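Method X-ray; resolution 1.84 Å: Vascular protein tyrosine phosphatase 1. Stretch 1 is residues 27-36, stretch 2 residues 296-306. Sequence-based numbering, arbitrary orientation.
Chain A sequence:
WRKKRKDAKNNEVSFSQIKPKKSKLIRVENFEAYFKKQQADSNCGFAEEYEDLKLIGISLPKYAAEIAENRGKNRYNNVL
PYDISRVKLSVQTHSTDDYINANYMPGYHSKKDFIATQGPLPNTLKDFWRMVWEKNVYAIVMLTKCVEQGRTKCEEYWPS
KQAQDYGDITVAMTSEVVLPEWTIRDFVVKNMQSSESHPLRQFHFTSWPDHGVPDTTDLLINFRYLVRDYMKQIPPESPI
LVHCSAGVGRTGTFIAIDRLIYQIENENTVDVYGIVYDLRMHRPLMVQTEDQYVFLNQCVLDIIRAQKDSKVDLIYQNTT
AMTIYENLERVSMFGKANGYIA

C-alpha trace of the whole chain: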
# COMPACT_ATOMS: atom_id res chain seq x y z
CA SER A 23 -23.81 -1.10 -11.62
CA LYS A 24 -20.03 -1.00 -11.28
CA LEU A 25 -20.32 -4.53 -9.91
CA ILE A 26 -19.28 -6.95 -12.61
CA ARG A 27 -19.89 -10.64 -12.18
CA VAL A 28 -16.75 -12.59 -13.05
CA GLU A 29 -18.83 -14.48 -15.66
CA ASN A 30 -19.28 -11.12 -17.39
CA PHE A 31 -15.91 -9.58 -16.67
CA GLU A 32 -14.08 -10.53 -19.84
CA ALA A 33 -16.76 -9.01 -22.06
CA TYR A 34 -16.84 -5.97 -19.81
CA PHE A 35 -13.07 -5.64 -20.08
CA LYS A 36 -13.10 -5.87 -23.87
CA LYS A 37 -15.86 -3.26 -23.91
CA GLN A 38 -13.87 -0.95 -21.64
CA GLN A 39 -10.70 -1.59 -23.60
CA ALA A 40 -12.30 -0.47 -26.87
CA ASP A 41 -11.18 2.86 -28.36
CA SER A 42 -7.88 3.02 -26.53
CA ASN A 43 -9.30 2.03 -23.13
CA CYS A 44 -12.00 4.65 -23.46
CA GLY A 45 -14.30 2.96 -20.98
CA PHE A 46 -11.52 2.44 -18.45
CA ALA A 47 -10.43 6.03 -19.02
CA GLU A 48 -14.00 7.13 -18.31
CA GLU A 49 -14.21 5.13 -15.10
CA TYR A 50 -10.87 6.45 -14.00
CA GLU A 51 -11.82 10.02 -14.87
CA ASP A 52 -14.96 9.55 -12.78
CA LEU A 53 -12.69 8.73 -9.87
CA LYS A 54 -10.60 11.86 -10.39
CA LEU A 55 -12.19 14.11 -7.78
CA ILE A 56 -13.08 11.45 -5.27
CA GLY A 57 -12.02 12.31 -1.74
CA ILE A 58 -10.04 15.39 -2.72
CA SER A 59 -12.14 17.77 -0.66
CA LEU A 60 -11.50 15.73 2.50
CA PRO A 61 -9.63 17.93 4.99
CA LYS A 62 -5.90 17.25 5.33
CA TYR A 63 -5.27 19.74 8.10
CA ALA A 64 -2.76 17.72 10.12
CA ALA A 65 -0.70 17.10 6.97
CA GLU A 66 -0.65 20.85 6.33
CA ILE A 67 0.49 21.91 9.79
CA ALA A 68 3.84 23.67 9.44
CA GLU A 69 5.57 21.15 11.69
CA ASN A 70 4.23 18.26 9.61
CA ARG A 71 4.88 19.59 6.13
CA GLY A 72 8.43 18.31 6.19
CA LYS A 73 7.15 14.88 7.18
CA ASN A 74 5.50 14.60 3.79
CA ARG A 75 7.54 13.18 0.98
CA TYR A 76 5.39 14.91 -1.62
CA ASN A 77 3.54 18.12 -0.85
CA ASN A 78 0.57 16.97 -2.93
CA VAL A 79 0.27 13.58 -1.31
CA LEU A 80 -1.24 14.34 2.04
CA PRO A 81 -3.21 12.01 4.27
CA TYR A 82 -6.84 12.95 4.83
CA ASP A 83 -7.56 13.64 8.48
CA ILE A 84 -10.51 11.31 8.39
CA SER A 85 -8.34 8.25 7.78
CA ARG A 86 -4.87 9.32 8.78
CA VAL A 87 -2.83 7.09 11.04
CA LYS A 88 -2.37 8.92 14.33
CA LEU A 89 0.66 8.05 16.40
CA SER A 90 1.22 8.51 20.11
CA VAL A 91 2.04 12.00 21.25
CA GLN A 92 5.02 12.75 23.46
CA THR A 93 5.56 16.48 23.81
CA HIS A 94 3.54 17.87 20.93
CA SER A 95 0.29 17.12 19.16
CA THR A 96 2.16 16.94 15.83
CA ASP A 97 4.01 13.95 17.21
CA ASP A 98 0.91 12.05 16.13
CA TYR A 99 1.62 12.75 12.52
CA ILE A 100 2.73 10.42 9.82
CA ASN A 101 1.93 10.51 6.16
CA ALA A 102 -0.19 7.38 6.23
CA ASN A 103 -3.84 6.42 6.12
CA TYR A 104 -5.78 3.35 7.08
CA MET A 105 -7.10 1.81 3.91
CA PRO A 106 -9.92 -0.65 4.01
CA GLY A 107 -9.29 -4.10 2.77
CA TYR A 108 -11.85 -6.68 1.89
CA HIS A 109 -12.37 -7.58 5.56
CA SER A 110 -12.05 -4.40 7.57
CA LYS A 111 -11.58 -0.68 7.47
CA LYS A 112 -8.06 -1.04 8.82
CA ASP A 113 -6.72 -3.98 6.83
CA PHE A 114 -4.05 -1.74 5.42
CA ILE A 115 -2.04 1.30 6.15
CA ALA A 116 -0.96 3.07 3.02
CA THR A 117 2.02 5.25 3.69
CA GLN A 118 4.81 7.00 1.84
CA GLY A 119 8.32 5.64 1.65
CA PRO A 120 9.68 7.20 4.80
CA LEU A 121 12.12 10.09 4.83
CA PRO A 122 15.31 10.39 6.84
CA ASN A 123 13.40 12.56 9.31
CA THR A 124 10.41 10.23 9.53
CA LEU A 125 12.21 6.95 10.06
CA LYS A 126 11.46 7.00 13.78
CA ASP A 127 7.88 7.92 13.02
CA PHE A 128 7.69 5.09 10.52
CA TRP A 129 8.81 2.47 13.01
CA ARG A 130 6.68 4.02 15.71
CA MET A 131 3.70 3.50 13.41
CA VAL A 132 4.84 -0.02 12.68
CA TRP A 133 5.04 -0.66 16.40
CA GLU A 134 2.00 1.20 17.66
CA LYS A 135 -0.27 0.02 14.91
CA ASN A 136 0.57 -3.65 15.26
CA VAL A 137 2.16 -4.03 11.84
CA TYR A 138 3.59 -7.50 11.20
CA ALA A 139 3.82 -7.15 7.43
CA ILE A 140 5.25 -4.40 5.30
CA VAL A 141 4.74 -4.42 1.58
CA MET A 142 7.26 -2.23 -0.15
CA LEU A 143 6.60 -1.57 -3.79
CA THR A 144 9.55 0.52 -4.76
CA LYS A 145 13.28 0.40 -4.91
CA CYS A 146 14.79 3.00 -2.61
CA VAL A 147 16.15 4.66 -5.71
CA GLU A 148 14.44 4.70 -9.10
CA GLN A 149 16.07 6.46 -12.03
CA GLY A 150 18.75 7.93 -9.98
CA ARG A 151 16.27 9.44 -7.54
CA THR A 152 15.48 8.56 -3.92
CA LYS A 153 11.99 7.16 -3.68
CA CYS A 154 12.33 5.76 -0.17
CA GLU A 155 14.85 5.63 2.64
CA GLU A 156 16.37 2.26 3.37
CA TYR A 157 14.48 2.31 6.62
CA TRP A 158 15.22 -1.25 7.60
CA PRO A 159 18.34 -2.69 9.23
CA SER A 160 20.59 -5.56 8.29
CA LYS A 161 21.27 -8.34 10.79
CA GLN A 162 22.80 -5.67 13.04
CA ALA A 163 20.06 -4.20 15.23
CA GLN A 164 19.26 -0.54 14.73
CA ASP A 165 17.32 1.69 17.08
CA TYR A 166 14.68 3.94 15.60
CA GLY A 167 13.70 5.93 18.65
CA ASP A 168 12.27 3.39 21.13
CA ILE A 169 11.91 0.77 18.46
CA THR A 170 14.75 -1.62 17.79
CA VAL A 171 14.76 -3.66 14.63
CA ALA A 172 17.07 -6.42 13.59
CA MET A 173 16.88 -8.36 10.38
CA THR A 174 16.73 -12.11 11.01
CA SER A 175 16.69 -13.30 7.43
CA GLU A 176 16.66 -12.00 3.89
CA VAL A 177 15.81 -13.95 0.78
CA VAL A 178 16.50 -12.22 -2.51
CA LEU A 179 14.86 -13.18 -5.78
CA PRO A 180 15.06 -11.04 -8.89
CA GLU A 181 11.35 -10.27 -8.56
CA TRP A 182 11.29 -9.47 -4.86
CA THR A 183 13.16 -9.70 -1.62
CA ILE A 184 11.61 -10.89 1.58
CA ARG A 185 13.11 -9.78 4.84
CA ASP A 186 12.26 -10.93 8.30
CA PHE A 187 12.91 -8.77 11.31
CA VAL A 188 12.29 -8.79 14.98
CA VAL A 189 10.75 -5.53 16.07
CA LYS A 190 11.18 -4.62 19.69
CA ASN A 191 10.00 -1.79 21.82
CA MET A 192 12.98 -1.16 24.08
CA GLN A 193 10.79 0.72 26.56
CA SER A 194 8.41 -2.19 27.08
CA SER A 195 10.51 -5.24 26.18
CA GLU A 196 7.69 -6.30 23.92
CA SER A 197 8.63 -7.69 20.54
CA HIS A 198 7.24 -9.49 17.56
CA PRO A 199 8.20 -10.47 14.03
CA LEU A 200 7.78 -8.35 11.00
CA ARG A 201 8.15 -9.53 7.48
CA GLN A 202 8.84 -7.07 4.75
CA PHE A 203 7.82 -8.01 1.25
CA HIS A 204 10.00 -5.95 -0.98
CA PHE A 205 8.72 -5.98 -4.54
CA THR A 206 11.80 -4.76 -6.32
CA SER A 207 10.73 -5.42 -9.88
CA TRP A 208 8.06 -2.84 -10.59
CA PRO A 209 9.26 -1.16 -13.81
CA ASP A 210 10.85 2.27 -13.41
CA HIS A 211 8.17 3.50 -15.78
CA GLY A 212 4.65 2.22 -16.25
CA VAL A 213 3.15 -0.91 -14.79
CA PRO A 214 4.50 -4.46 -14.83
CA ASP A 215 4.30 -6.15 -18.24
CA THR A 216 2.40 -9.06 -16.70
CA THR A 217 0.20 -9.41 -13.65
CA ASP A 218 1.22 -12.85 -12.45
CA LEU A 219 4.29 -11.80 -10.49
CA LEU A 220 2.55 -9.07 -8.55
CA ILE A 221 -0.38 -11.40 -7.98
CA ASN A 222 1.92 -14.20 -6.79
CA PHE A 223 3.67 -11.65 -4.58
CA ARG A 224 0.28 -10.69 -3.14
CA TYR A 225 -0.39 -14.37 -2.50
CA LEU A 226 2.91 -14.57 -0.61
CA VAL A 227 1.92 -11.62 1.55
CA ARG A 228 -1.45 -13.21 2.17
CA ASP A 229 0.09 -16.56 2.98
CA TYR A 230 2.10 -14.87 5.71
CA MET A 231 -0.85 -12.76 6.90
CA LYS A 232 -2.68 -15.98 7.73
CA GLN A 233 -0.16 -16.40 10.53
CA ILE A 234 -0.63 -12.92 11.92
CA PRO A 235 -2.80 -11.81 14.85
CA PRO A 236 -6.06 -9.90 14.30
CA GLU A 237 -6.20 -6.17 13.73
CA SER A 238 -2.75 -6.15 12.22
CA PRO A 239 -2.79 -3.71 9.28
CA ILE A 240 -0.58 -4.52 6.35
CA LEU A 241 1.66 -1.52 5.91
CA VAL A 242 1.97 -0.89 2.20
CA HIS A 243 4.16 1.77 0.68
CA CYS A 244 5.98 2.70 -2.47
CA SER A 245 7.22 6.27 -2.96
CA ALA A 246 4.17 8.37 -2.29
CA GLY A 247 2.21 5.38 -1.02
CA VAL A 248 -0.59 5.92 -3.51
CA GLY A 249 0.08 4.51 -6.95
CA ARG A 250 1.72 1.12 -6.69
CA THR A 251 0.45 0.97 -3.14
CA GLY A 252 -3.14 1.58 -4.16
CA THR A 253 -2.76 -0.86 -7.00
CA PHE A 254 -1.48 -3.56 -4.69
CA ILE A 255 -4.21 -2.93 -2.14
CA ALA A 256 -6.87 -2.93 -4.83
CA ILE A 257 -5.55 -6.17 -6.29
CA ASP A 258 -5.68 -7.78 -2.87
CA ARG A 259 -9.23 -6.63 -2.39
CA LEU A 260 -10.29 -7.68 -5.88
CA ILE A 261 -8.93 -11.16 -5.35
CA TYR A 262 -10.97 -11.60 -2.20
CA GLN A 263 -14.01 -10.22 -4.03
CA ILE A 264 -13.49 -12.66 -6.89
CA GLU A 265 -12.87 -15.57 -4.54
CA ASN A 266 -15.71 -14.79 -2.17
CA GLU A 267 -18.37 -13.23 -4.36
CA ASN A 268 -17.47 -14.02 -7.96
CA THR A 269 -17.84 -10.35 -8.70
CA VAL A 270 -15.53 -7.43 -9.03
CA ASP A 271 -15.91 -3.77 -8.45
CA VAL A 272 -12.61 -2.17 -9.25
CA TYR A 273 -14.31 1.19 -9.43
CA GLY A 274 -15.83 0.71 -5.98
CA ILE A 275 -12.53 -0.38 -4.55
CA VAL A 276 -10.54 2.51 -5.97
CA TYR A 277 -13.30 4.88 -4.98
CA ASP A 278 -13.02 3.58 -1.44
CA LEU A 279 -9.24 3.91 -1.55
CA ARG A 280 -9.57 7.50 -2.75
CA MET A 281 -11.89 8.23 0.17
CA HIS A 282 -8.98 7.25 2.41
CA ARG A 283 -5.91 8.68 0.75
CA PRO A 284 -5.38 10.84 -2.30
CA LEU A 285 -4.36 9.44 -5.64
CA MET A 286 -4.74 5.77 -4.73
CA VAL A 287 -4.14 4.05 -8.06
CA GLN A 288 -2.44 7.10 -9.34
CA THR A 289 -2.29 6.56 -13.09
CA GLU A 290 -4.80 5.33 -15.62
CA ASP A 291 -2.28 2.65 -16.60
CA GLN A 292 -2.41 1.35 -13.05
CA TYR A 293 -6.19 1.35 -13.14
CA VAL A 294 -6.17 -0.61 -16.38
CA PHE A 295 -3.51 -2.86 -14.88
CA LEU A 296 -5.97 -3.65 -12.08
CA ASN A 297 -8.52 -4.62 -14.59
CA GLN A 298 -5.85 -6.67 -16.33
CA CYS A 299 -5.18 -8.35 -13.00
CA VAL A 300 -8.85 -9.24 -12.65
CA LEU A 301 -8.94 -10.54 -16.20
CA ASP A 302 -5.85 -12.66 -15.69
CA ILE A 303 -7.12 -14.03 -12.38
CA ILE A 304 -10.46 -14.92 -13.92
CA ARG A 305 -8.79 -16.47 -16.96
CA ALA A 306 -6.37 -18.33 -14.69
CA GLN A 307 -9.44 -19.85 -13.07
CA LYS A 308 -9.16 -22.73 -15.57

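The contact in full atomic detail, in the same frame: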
# COMPACT_ATOMS: atom_id res chain seq x y z
N ARG A 27 -20.04 -9.24 -12.52
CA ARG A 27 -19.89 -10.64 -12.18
C ARG A 27 -18.69 -11.17 -12.95
O ARG A 27 -18.46 -10.77 -14.09
CB ARG A 27 -21.17 -11.41 -12.52
CG ARG A 27 -22.36 -10.97 -11.67
CD ARG A 27 -23.66 -11.65 -12.08
NE ARG A 27 -23.51 -13.11 -12.17
CZ ARG A 27 -23.59 -13.94 -11.15
NH1 ARG A 27 -23.83 -13.48 -9.93
NH2 ARG A 27 -23.43 -15.24 -11.34
N VAL A 28 -17.91 -12.07 -12.34
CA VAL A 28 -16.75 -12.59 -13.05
C VAL A 28 -17.15 -13.21 -14.39
O VAL A 28 -16.42 -13.08 -15.36
CB VAL A 28 -15.91 -13.59 -12.21
CG1 VAL A 28 -15.36 -12.91 -10.94
CG2 VAL A 28 -16.71 -14.83 -11.88
N GLU A 29 -18.32 -13.86 -14.43
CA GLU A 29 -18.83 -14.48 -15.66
C GLU A 29 -19.02 -13.45 -16.78
O GLU A 29 -19.11 -13.80 -17.95
CB GLU A 29 -20.15 -15.25 -15.42
CG GLU A 29 -21.36 -14.40 -14.94
CD GLU A 29 -22.70 -15.03 -15.30
OE1 GLU A 29 -22.71 -15.95 -16.15
OE2 GLU A 29 -23.76 -14.63 -14.76
N ASN A 30 -19.09 -12.18 -16.41
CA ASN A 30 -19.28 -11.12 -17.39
C ASN A 30 -18.06 -10.23 -17.50
O ASN A 30 -18.03 -9.30 -18.31
CB ASN A 30 -20.49 -10.28 -17.01
CG ASN A 30 -21.76 -11.09 -16.95
OD1 ASN A 30 -21.96 -12.00 -17.75
ND2 ASN A 30 -22.63 -10.76 -16.00
N PHE A 31 -17.03 -10.51 -16.70
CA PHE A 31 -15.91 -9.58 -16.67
C PHE A 31 -15.13 -9.49 -17.97
O PHE A 31 -14.73 -8.40 -18.38
CB PHE A 31 -14.95 -9.83 -15.51
CG PHE A 31 -13.95 -8.73 -15.35
CD1 PHE A 31 -14.28 -7.56 -14.67
CD2 PHE A 31 -12.71 -8.82 -15.96
CE1 PHE A 31 -13.37 -6.53 -14.56
CE2 PHE A 31 -11.80 -7.80 -15.84
CZ PHE A 31 -12.12 -6.66 -15.14
N GLU A 32 -14.89 -10.61 -18.63
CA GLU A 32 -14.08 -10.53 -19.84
C GLU A 32 -14.73 -9.66 -20.91
O GLU A 32 -14.06 -8.87 -21.56
CB GLU A 32 -13.72 -11.91 -20.40
CG GLU A 32 -12.85 -11.80 -21.65
CD GLU A 32 -11.85 -12.93 -21.80
OE1 GLU A 32 -11.72 -13.75 -20.87
OE2 GLU A 32 -11.20 -13.00 -22.86
N ALA A 33 -16.04 -9.80 -21.07
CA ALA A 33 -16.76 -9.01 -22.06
C ALA A 33 -16.73 -7.55 -21.65
O ALA A 33 -16.59 -6.66 -22.48
CB ALA A 33 -18.20 -9.48 -22.18
N TYR A 34 -16.87 -7.31 -20.35
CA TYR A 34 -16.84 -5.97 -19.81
C TYR A 34 -15.49 -5.34 -20.11
O TYR A 34 -15.40 -4.19 -20.55
CB TYR A 34 -17.11 -6.01 -18.30
CG TYR A 34 -16.50 -4.87 -17.55
CD1 TYR A 34 -17.19 -3.67 -17.39
CD2 TYR A 34 -15.23 -4.97 -17.02
CE1 TYR A 34 -16.62 -2.61 -16.70
CE2 TYR A 34 -14.65 -3.93 -16.35
CZ TYR A 34 -15.35 -2.75 -16.19
OH TYR A 34 -14.77 -1.71 -15.50
N PHE A 35 -14.43 -6.11 -19.88
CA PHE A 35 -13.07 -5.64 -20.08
C PHE A 35 -12.82 -5.27 -21.54
O PHE A 35 -12.25 -4.22 -21.83
CB PHE A 35 -12.08 -6.73 -19.65
CG PHE A 35 -10.65 -6.33 -19.78
CD1 PHE A 35 -9.93 -5.91 -18.68
CD2 PHE A 35 -10.01 -6.38 -21.01
CE1 PHE A 35 -8.60 -5.54 -18.80
CE2 PHE A 35 -8.69 -6.02 -21.14
CZ PHE A 35 -7.99 -5.60 -20.04
N LYS A 36 -13.25 -6.14 -22.45
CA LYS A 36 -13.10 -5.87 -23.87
C LYS A 36 -13.84 -4.60 -24.23
O LYS A 36 -13.34 -3.77 -24.99
CB LYS A 36 -13.64 -7.04 -24.70
N LEU A 296 -5.11 -2.96 -13.05
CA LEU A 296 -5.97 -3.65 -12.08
C LEU A 296 -6.96 -4.50 -12.80
O LEU A 296 -7.23 -5.64 -12.45
CB LEU A 296 -6.77 -2.66 -11.26
CG LEU A 296 -6.05 -2.02 -10.11
CD1 LEU A 296 -7.04 -1.13 -9.39
CD2 LEU A 296 -5.53 -3.14 -9.22
N ASN A 297 -7.55 -3.90 -13.82
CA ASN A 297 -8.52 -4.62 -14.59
C ASN A 297 -7.84 -5.79 -15.28
O ASN A 297 -8.41 -6.87 -15.38
CB ASN A 297 -9.21 -3.68 -15.55
CG ASN A 297 -10.20 -2.80 -14.84
OD1 ASN A 297 -9.86 -1.70 -14.38
ND2 ASN A 297 -11.41 -3.30 -14.70
N GLN A 298 -6.61 -5.57 -15.74
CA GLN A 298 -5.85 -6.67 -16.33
C GLN A 298 -5.65 -7.79 -15.31
O GLN A 298 -5.76 -8.98 -15.62
CB GLN A 298 -4.49 -6.19 -16.84
CG GLN A 298 -3.77 -7.26 -17.67
CD GLN A 298 -4.52 -7.58 -18.94
OE1 GLN A 298 -4.78 -6.69 -19.75
NE2 GLN A 298 -4.88 -8.86 -19.12
N CYS A 299 -5.34 -7.39 -14.08
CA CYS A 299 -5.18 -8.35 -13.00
C CYS A 299 -6.43 -9.20 -12.85
O CYS A 299 -6.36 -10.43 -12.84
CB CYS A 299 -4.86 -7.63 -11.68
SG CYS A 299 -3.19 -7.04 -11.62
N VAL A 300 -7.58 -8.54 -12.75
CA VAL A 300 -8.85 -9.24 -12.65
C VAL A 300 -9.03 -10.19 -13.81
O VAL A 300 -9.43 -11.34 -13.62
CB VAL A 300 -10.04 -8.26 -12.60
CG1 VAL A 300 -11.35 -9.03 -12.64
CG2 VAL A 300 -9.96 -7.40 -11.36
N LEU A 301 -8.75 -9.72 -15.02
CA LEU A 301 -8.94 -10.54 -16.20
C LEU A 301 -8.06 -11.78 -16.12
O LEU A 301 -8.51 -12.90 -16.38
CB LEU A 301 -8.63 -9.75 -17.47
CG LEU A 301 -8.94 -10.45 -18.78
CD1 LEU A 301 -10.44 -10.66 -18.91
CD2 LEU A 301 -8.38 -9.64 -19.97
N ASP A 302 -6.81 -11.56 -15.76
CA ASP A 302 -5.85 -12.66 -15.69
C ASP A 302 -6.22 -13.67 -14.61
O ASP A 302 -6.07 -14.87 -14.80
CB ASP A 302 -4.44 -12.10 -15.45
CG ASP A 302 -3.95 -11.28 -16.63
OD1 ASP A 302 -4.60 -11.33 -17.69
OD2 ASP A 302 -2.92 -10.60 -16.50
N ILE A 303 -6.71 -13.17 -13.48
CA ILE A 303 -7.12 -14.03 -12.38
C ILE A 303 -8.30 -14.89 -12.81
O ILE A 303 -8.31 -16.10 -12.61
CB ILE A 303 -7.51 -13.20 -11.16
CG1 ILE A 303 -6.27 -12.53 -10.58
CG2 ILE A 303 -8.23 -14.06 -10.12
CD1 ILE A 303 -6.55 -11.48 -9.56
N ILE A 304 -9.29 -14.24 -13.41
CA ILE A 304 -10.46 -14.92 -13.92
C ILE A 304 -10.09 -15.96 -14.98
O ILE A 304 -10.52 -17.11 -14.92
CB ILE A 304 -11.45 -13.91 -14.50
CG1 ILE A 304 -12.13 -13.14 -13.36
CG2 ILE A 304 -12.48 -14.59 -15.38
CD1 ILE A 304 -12.89 -11.91 -13.81
N ARG A 305 -9.28 -15.55 -15.94
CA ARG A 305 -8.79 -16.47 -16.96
C ARG A 305 -7.97 -17.61 -16.36
O ARG A 305 -8.00 -18.72 -16.87
CB ARG A 305 -7.93 -15.73 -17.99
CG ARG A 305 -8.69 -14.85 -18.95
CD ARG A 305 -7.71 -14.15 -19.87
NE ARG A 305 -8.38 -13.37 -20.91
CZ ARG A 305 -7.75 -12.61 -21.79
NH1 ARG A 305 -6.42 -12.51 -21.75
NH2 ARG A 305 -8.43 -11.93 -22.70
N ALA A 306 -7.22 -17.31 -15.31
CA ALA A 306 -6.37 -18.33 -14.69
C ALA A 306 -7.19 -19.24 -13.79
O ALA A 306 -6.67 -20.17 -13.18
CB ALA A 306 -5.22 -17.69 -13.92

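Two helices more than 260 residues apart in sequence pack here with N-to-C directions 135° apart, nearer antiparallel than parallel, and axes approaching to 9.8 Å. The register runs accordingly: Val-28 lies nearest Ile-304 (CA to CA 6.8 Å), Glu-32 nearest Leu-301 (CA to CA 6.3 Å) and Phe-35 nearest Asn-297 (CA to CA 7.2 Å). Together the stretches bury 545 Å².

The principal bump is Phe-31. With chi1 at -170° (t), its side chain enters a hollow formed by Asn-297, Val-300, Leu-301 and Ile-304, residues spaced three, four and seven along the second helix and so gathered on one side of it. Val-300 CG1 lies 3.4 Å from the centroid of the Phe-31 ring and only 9° off its normal, a CH-pi contact over the face. Ile-304 closes in on the base of the side chain, its CD1 3.4 Å from Phe-31 CB, and the same methyl reaches Val-28 CB at 3.8 Å. One isoleucine tip thus fills the space beside two residues nearly a helical turn apart.

Phe-35, also t, lies one turn later and receives a methyl on its ring face in the same way. Leu-301 CD2 sits over its face, 3.8 Å from the ring centroid and 11° off the normal, while the ring edge meets the backbone of Asn-297 (Phe-35 CE1 to Asn-297 C, 3.6 Å). The other Leu-301 methyl, CD1, packs 3.8 Å from Glu-32 CB, so the forked side chain touches both residues.

At the exposed margin of the contact, charge takes over from shape. The ends of Glu-32 and Arg-305 converge in a salt bridge: Arg-305 NH2 donates to Glu-32 OE2 at 3.0 Å (154°), and Arg-305 NE gives a straighter but weak bond to Glu-32 OE1 at 3.4 Å (173°). The carboxylate therefore meets the guanidinium edge with both oxygens.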